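Long-range contact in CELL WALL surface anchor family protein (Streptococcus pneumoniae, PDB 2WW8), which acts as the pilus adhesin RrgA, probably helping the bacterium attach to host cells through an integrin-like domain: residues A463-P469 against N488-L494. Residues are numbered along the deposited sequence; the frame is centred on the assembly and turned at random.
Sequences AAFPVKP and NGGYIWL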
loop_
_atom_site.group_PDB
_atom_site.type_symbol
_atom_site.label_atom_id
_atom_site.label_comp_id
_atom_site.label_asym_id
_atom_site.label_seq_id
_atom_site.Cartn_x
_atom_site.Cartn_y
_atom_site.Cartn_z
ATOM N N ALA A 463 0.026 61.735 -33.462
ATOM C CA ALA A 463 0.537 61.668 -32.093
ATOM C C ALA A 463 1.952 62.251 -32.068
ATOM O O ALA A 463 2.705 62.103 -33.017
ATOM C CB ALA A 463 0.594 60.222 -31.649
ATOM N N ALA A 464 2.294 62.948 -30.986
ATOM C CA ALA A 464 3.637 63.528 -30.850
ATOM C C ALA A 464 4.223 63.125 -29.487
ATOM O O ALA A 464 3.456 63.001 -28.549
ATOM C CB ALA A 464 3.554 65.017 -30.998
ATOM N N PHE A 465 5.530 62.867 -29.380
ATOM C CA PHE A 465 6.157 62.669 -28.073
ATOM C C PHE A 465 6.454 64.054 -27.465
ATOM O O PHE A 465 7.162 64.832 -28.120
ATOM C CB PHE A 465 7.469 61.950 -28.342
ATOM C CG PHE A 465 8.170 61.496 -27.108
ATOM C CD1 PHE A 465 7.637 60.442 -26.351
ATOM C CD2 PHE A 465 9.326 62.132 -26.702
ATOM C CE1 PHE A 465 8.282 60.008 -25.185
ATOM C CE2 PHE A 465 9.981 61.706 -25.556
ATOM C CZ PHE A 465 9.466 60.632 -24.798
ATOM N N PRO A 466 5.935 64.370 -26.255
ATOM C CA PRO A 466 6.176 65.666 -25.655
ATOM C C PRO A 466 7.624 65.831 -25.157
ATOM O O PRO A 466 8.254 64.909 -24.637
ATOM C CB PRO A 466 5.176 65.747 -24.478
ATOM C CG PRO A 466 4.392 64.518 -24.495
ATOM C CD PRO A 466 5.163 63.504 -25.333
ATOM N N VAL A 467 8.159 67.032 -25.329
ATOM C CA VAL A 467 9.532 67.234 -24.940
ATOM C C VAL A 467 9.535 68.441 -24.012
ATOM O O VAL A 467 9.262 69.560 -24.419
ATOM C CB VAL A 467 10.473 67.443 -26.157
ATOM C CG1 VAL A 467 11.903 67.659 -25.673
ATOM C CG2 VAL A 467 10.464 66.204 -27.120
ATOM N N LYS A 468 9.810 68.213 -22.728
ATOM C CA LYS A 468 9.696 69.332 -21.838
ATOM C C LYS A 468 10.888 70.307 -22.005
ATOM O O LYS A 468 11.954 69.898 -22.494
ATOM C CB LYS A 468 9.462 68.783 -20.434
ATOM C CG LYS A 468 10.697 68.195 -19.840
ATOM C CD LYS A 468 10.409 67.669 -18.413
ATOM C CE LYS A 468 11.513 66.695 -17.942
ATOM N NZ LYS A 468 11.439 66.411 -16.488
ATOM N N PRO A 469 10.712 71.579 -21.624
ATOM C CA PRO A 469 11.768 72.546 -21.819
ATOM C C PRO A 469 13.140 72.021 -21.366
ATOM O O PRO A 469 14.149 72.254 -22.025
ATOM C CB PRO A 469 11.329 73.717 -20.912
ATOM C CG PRO A 469 9.830 73.634 -20.954
ATOM C CD PRO A 469 9.599 72.160 -20.849
ATOM N N ASN A 488 9.755 76.873 -24.148
ATOM C CA ASN A 488 8.438 76.253 -24.161
ATOM C C ASN A 488 8.514 74.778 -24.294
ATOM O O ASN A 488 7.530 74.074 -24.092
ATOM C CB ASN A 488 7.618 76.878 -25.295
ATOM C CG ASN A 488 7.387 78.354 -25.063
ATOM O OD1 ASN A 488 6.814 78.752 -24.022
ATOM N ND2 ASN A 488 7.832 79.205 -26.011
ATOM N N GLY A 489 9.689 74.256 -24.626
ATOM C CA GLY A 489 9.789 72.848 -24.893
ATOM C C GLY A 489 9.153 72.623 -26.250
ATOM O O GLY A 489 9.035 73.571 -27.021
ATOM N N GLY A 490 8.745 71.386 -26.543
ATOM C CA GLY A 490 8.193 71.048 -27.857
ATOM C C GLY A 490 7.689 69.620 -27.946
ATOM O O GLY A 490 7.174 69.069 -26.964
ATOM N N TYR A 491 7.827 69.021 -29.130
ATOM C CA TYR A 491 7.231 67.725 -29.416
ATOM C C TYR A 491 7.972 67.106 -30.638
ATOM O O TYR A 491 8.654 67.823 -31.367
ATOM C CB TYR A 491 5.705 67.862 -29.610
ATOM C CG TYR A 491 5.278 68.724 -30.773
ATOM C CD1 TYR A 491 5.050 70.096 -30.619
ATOM C CD2 TYR A 491 5.081 68.164 -32.036
ATOM C CE1 TYR A 491 4.645 70.895 -31.697
ATOM C CE2 TYR A 491 4.699 68.951 -33.119
ATOM C CZ TYR A 491 4.478 70.284 -32.951
ATOM O OH TYR A 491 4.110 70.977 -34.101
ATOM N N ILE A 492 7.861 65.787 -30.783
ATOM C CA ILE A 492 8.462 65.002 -31.828
ATOM C C ILE A 492 7.306 64.197 -32.442
ATOM O O ILE A 492 6.685 63.378 -31.740
ATOM C CB ILE A 492 9.556 64.015 -31.275
ATOM C CG1 ILE A 492 10.722 64.813 -30.644
ATOM C CG2 ILE A 492 10.006 63.081 -32.446
ATOM C CD1 ILE A 492 11.734 63.922 -29.825
ATOM N N TRP A 493 7.012 64.468 -33.714
ATOM C CA TRP A 493 5.964 63.661 -34.350
ATOM C C TRP A 493 6.387 62.215 -34.424
ATOM O O TRP A 493 7.528 61.931 -34.823
ATOM C CB TRP A 493 5.736 64.124 -35.789
ATOM C CG TRP A 493 5.071 65.470 -35.933
ATOM C CD1 TRP A 493 5.594 66.578 -36.572
ATOM C CD2 TRP A 493 3.767 65.850 -35.465
ATOM N NE1 TRP A 493 4.690 67.604 -36.518
ATOM C CE2 TRP A 493 3.571 67.195 -35.834
ATOM C CE3 TRP A 493 2.765 65.191 -34.754
ATOM C CZ2 TRP A 493 2.384 67.897 -35.543
ATOM C CZ3 TRP A 493 1.567 65.885 -34.462
ATOM C CH2 TRP A 493 1.393 67.239 -34.859
ATOM N N LEU A 494 5.482 61.295 -34.069
ATOM C CA LEU A 494 5.780 59.876 -34.090
ATOM C C LEU A 494 5.287 59.080 -35.303
ATOM O O LEU A 494 4.142 59.275 -35.758
ATOM C CB LEU A 494 5.226 59.178 -32.840
ATOM C CG LEU A 494 5.630 59.767 -31.484
ATOM C CD1 LEU A 494 4.850 59.121 -30.351
ATOM C CD2 LEU A 494 7.183 59.736 -31.267
HETATM O O HOH W 1 2.566 61.544 -35.748
HETATM O O HOH W 2 7.404 71.725 -23.187
#
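Five backbone hydrogen bonds define an antiparallel strand pair, with short axes 4.2 Å apart at 154°. Phe465 and Ile492 form a hydrogen-bonded pair (Phe465 N to Ile492 O 2.7 Å, Ile492 N to Phe465 O 2.9 Å). So do Val467 and Gly490 (Val467 N to Gly490 O 2.8 Å). Leu494 N adds a nearly linear bond to Ala463 O (3.1 Å, 174°); water 1 donates to this carbonyl and to Leu494 O. Pro466 lacks an amide hydrogen but falls in a non-hydrogen-bonded pair with Tyr491, so the ladder loses nothing. The Tyr491 backbone bonds to Ile483, those of Ala463 and Leu494 to Val456. At Gly489 a CB would collide with Val467 O (2.5 Å), and phi of 74° independently favours glycine. Ala464 CB packs on Tyr491 CD2 (3.6 Å); on the opposite face Val467 CG2 meets Ile492 CD1 (3.8 Å). There Met475 of the connecting helix 469-477 covers Phe465, Val467 and Ile492. This structural packing builds a small antiparallel sheet, separate from the five-stranded parallel one, which strand 489-496 continues to strand 284-292.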